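Side-chain contact in nitrate reductase (Ulva prolifera, PDB 5YLY), which catalyses the first step of nitrate assimilation, the reduction of nitrate to nitrite, this FAD-binding cytochrome b5 reductase domain probably taking the electrons from NADH: residues P150-N155 and E159-R164. Sequence-based numbering, arbitrary orientation.
Sequences PGHYKN and ESEVKR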
loop_
_atom_site.group_PDB
_atom_site.type_symbol
_atom_site.label_atom_id
_atom_site.label_comp_id
_atom_site.label_asym_id
_atom_site.label_seq_id
_atom_site.Cartn_x
_atom_site.Cartn_y
_atom_site.Cartn_z
ATOM N N PRO A 150 -18.424 1.866 5.504
ATOM C CA PRO A 150 -17.956 1.335 6.786
ATOM C C PRO A 150 -18.417 -0.083 7.042
ATOM O O PRO A 150 -19.602 -0.362 6.946
ATOM C CB PRO A 150 -18.515 2.334 7.803
ATOM C CG PRO A 150 -18.550 3.633 7.047
ATOM C CD PRO A 150 -18.961 3.239 5.658
ATOM N N GLY A 151 -17.461 -0.971 7.307
ATOM C CA GLY A 151 -17.732 -2.371 7.628
ATOM C C GLY A 151 -18.281 -3.210 6.493
ATOM O O GLY A 151 -19.006 -4.166 6.749
ATOM N N HIS A 152 -17.923 -2.888 5.240
ATOM C CA HIS A 152 -18.405 -3.630 4.072
ATOM C C HIS A 152 -17.423 -3.575 2.928
ATOM O O HIS A 152 -16.794 -2.532 2.688
ATOM C CB HIS A 152 -19.784 -3.098 3.602
ATOM C CG HIS A 152 -20.454 -3.934 2.539
ATOM N ND1 HIS A 152 -20.233 -3.699 1.194
ATOM C CD2 HIS A 152 -21.306 -4.981 2.664
ATOM C CE1 HIS A 152 -20.944 -4.612 0.542
ATOM N NE2 HIS A 152 -21.611 -5.401 1.383
ATOM N N TYR A 153 -17.324 -4.692 2.198
ATOM C CA TYR A 153 -16.446 -4.756 1.026
ATOM C C TYR A 153 -17.083 -5.556 -0.114
ATOM O O TYR A 153 -18.028 -6.337 0.080
ATOM C CB TYR A 153 -15.038 -5.314 1.380
ATOM C CG TYR A 153 -15.026 -6.810 1.635
ATOM C CD1 TYR A 153 -15.316 -7.325 2.896
ATOM C CD2 TYR A 153 -14.756 -7.713 0.604
ATOM C CE1 TYR A 153 -15.359 -8.700 3.122
ATOM C CE2 TYR A 153 -14.791 -9.089 0.821
ATOM C CZ TYR A 153 -15.094 -9.579 2.083
ATOM O OH TYR A 153 -15.100 -10.937 2.311
ATOM N N LYS A 154 -16.510 -5.386 -1.301
ATOM C CA LYS A 154 -16.866 -6.140 -2.498
ATOM C C LYS A 154 -15.532 -6.713 -2.978
ATOM O O LYS A 154 -14.516 -6.014 -2.928
ATOM C CB LYS A 154 -17.417 -5.223 -3.610
ATOM C CG LYS A 154 -18.708 -4.475 -3.317
ATOM C CD LYS A 154 -18.913 -3.397 -4.363
ATOM C CE LYS A 154 -20.269 -2.766 -4.299
ATOM N NZ LYS A 154 -20.340 -1.628 -5.251
ATOM N N ASN A 155 -15.516 -7.983 -3.383
ATOM C CA ASN A 155 -14.329 -8.632 -3.946
ATOM C C ASN A 155 -14.836 -9.323 -5.203
ATOM O O ASN A 155 -15.613 -10.279 -5.100
ATOM C CB ASN A 155 -13.703 -9.638 -2.986
ATOM C CG ASN A 155 -12.370 -10.143 -3.481
ATOM O OD1 ASN A 155 -11.580 -9.411 -4.089
ATOM N ND2 ASN A 155 -12.061 -11.377 -3.177
ATOM N N GLU A 159 -19.831 -9.882 -2.139
ATOM C CA GLU A 159 -20.054 -8.756 -1.230
ATOM C C GLU A 159 -20.165 -9.291 0.203
ATOM O O GLU A 159 -20.708 -10.379 0.395
ATOM C CB GLU A 159 -21.366 -8.046 -1.615
ATOM C CG GLU A 159 -21.132 -6.805 -2.446
ATOM C CD GLU A 159 -22.361 -6.037 -2.886
ATOM O OE1 GLU A 159 -22.737 -6.152 -4.074
ATOM O OE2 GLU A 159 -22.906 -5.264 -2.063
ATOM N N SER A 160 -19.683 -8.535 1.216
ATOM C CA SER A 160 -19.794 -8.983 2.611
ATOM C C SER A 160 -19.551 -7.916 3.636
ATOM O O SER A 160 -18.806 -6.965 3.380
ATOM C CB SER A 160 -18.854 -10.152 2.896
ATOM O OG SER A 160 -18.945 -10.546 4.256
ATOM N N GLU A 161 -20.136 -8.110 4.832
ATOM C CA GLU A 161 -19.873 -7.233 5.965
ATOM C C GLU A 161 -18.541 -7.688 6.543
ATOM O O GLU A 161 -18.120 -8.837 6.353
ATOM C CB GLU A 161 -20.977 -7.332 7.039
ATOM C CG GLU A 161 -22.238 -6.550 6.708
ATOM C CD GLU A 161 -23.366 -6.764 7.702
ATOM O OE1 GLU A 161 -23.767 -7.935 7.909
ATOM O OE2 GLU A 161 -23.847 -5.761 8.276
ATOM N N VAL A 162 -17.856 -6.775 7.215
ATOM C CA VAL A 162 -16.547 -7.067 7.780
ATOM C C VAL A 162 -16.436 -6.281 9.085
ATOM O O VAL A 162 -16.936 -5.157 9.168
ATOM C CB VAL A 162 -15.399 -6.805 6.752
ATOM C CG1 VAL A 162 -15.344 -5.334 6.301
ATOM C CG2 VAL A 162 -14.042 -7.274 7.277
ATOM N N LYS A 163 -15.846 -6.899 10.103
ATOM C CA LYS A 163 -15.656 -6.293 11.425
ATOM C C LYS A 163 -14.177 -6.147 11.784
ATOM O O LYS A 163 -13.818 -5.282 12.605
ATOM C CB LYS A 163 -16.302 -7.183 12.497
ATOM C CG LYS A 163 -17.807 -7.390 12.336
ATOM C CD LYS A 163 -18.411 -8.125 13.540
ATOM C CE LYS A 163 -18.899 -7.188 14.630
ATOM N NZ LYS A 163 -19.267 -7.919 15.875
ATOM N N ARG A 164 -13.341 -7.048 11.220
ATOM C CA ARG A 164 -11.906 -7.109 11.498
ATOM C C ARG A 164 -11.104 -7.370 10.232
ATOM O O ARG A 164 -11.487 -8.220 9.412
ATOM C CB ARG A 164 -11.610 -8.183 12.549
ATOM C CG ARG A 164 -12.329 -7.967 13.895
ATOM C CD ARG A 164 -11.934 -8.964 14.968
ATOM N NE ARG A 164 -11.835 -10.321 14.443
ATOM C CZ ARG A 164 -11.410 -11.372 15.136
ATOM N NH1 ARG A 164 -11.332 -12.559 14.563
ATOM N NH2 ARG A 164 -11.071 -11.242 16.414
#
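Tyr153 and Ser160 form the hydrogen-bonded pair at the middle of an antiparallel beta hairpin, the last two strands of a small three-stranded sheet that leads into the parallel sheet of the NAD-binding domain. Their backbones exchange two bonds, Tyr153 N to Ser160 O and Ser160 N to Tyr153 O, both 3.0 Å. His152, on the opposite face of the hairpin from Tyr153, has CG anti to its own N (chi1 -171°), which swings the imidazole over the neighbouring strand. The Ser160 carbonyl O lies over one ring face, offset to the rim and 3.3 Å from CD2, while the Glu159 carboxylate stands at the ring edge, its plane nearly perpendicular to the imidazole and OE2 3.3 Å from CE1. ND1 hydrogen-bonds to Asp148 on strand 145-149, so a flat residue with a polar edge suits a place spanning three strands. A leucine here would probably leave the Asp148 carboxylate without this partner and Glu159 without the flat ring edge beside its carboxylate. Beside it, Lys154 and Glu159 run alongside each other, CG to CG 3.5 Å; their charged ends, NZ and OE1, remain 5.3 Å apart, so the contact is chiefly between methylenes. On the other face of the hairpin, the Tyr153 phenol presents its CD1 edge to Val162 CB at 3.9 Å, and Ser160 CB lies off the ring plane, near the CE1-CZ rim. Ile260 of the parallel sheet touches both Tyr153 and Val162, which suits an aromatic ring and a branched aliphatic one in these buried positions. Gly151 takes a positive phi (68°), easy for glycine, and its O accepts Val162 N from above the carbonyl plane. Ser160 OG reaches forward to the next residue, donating to Glu161 O at 2.8 Å.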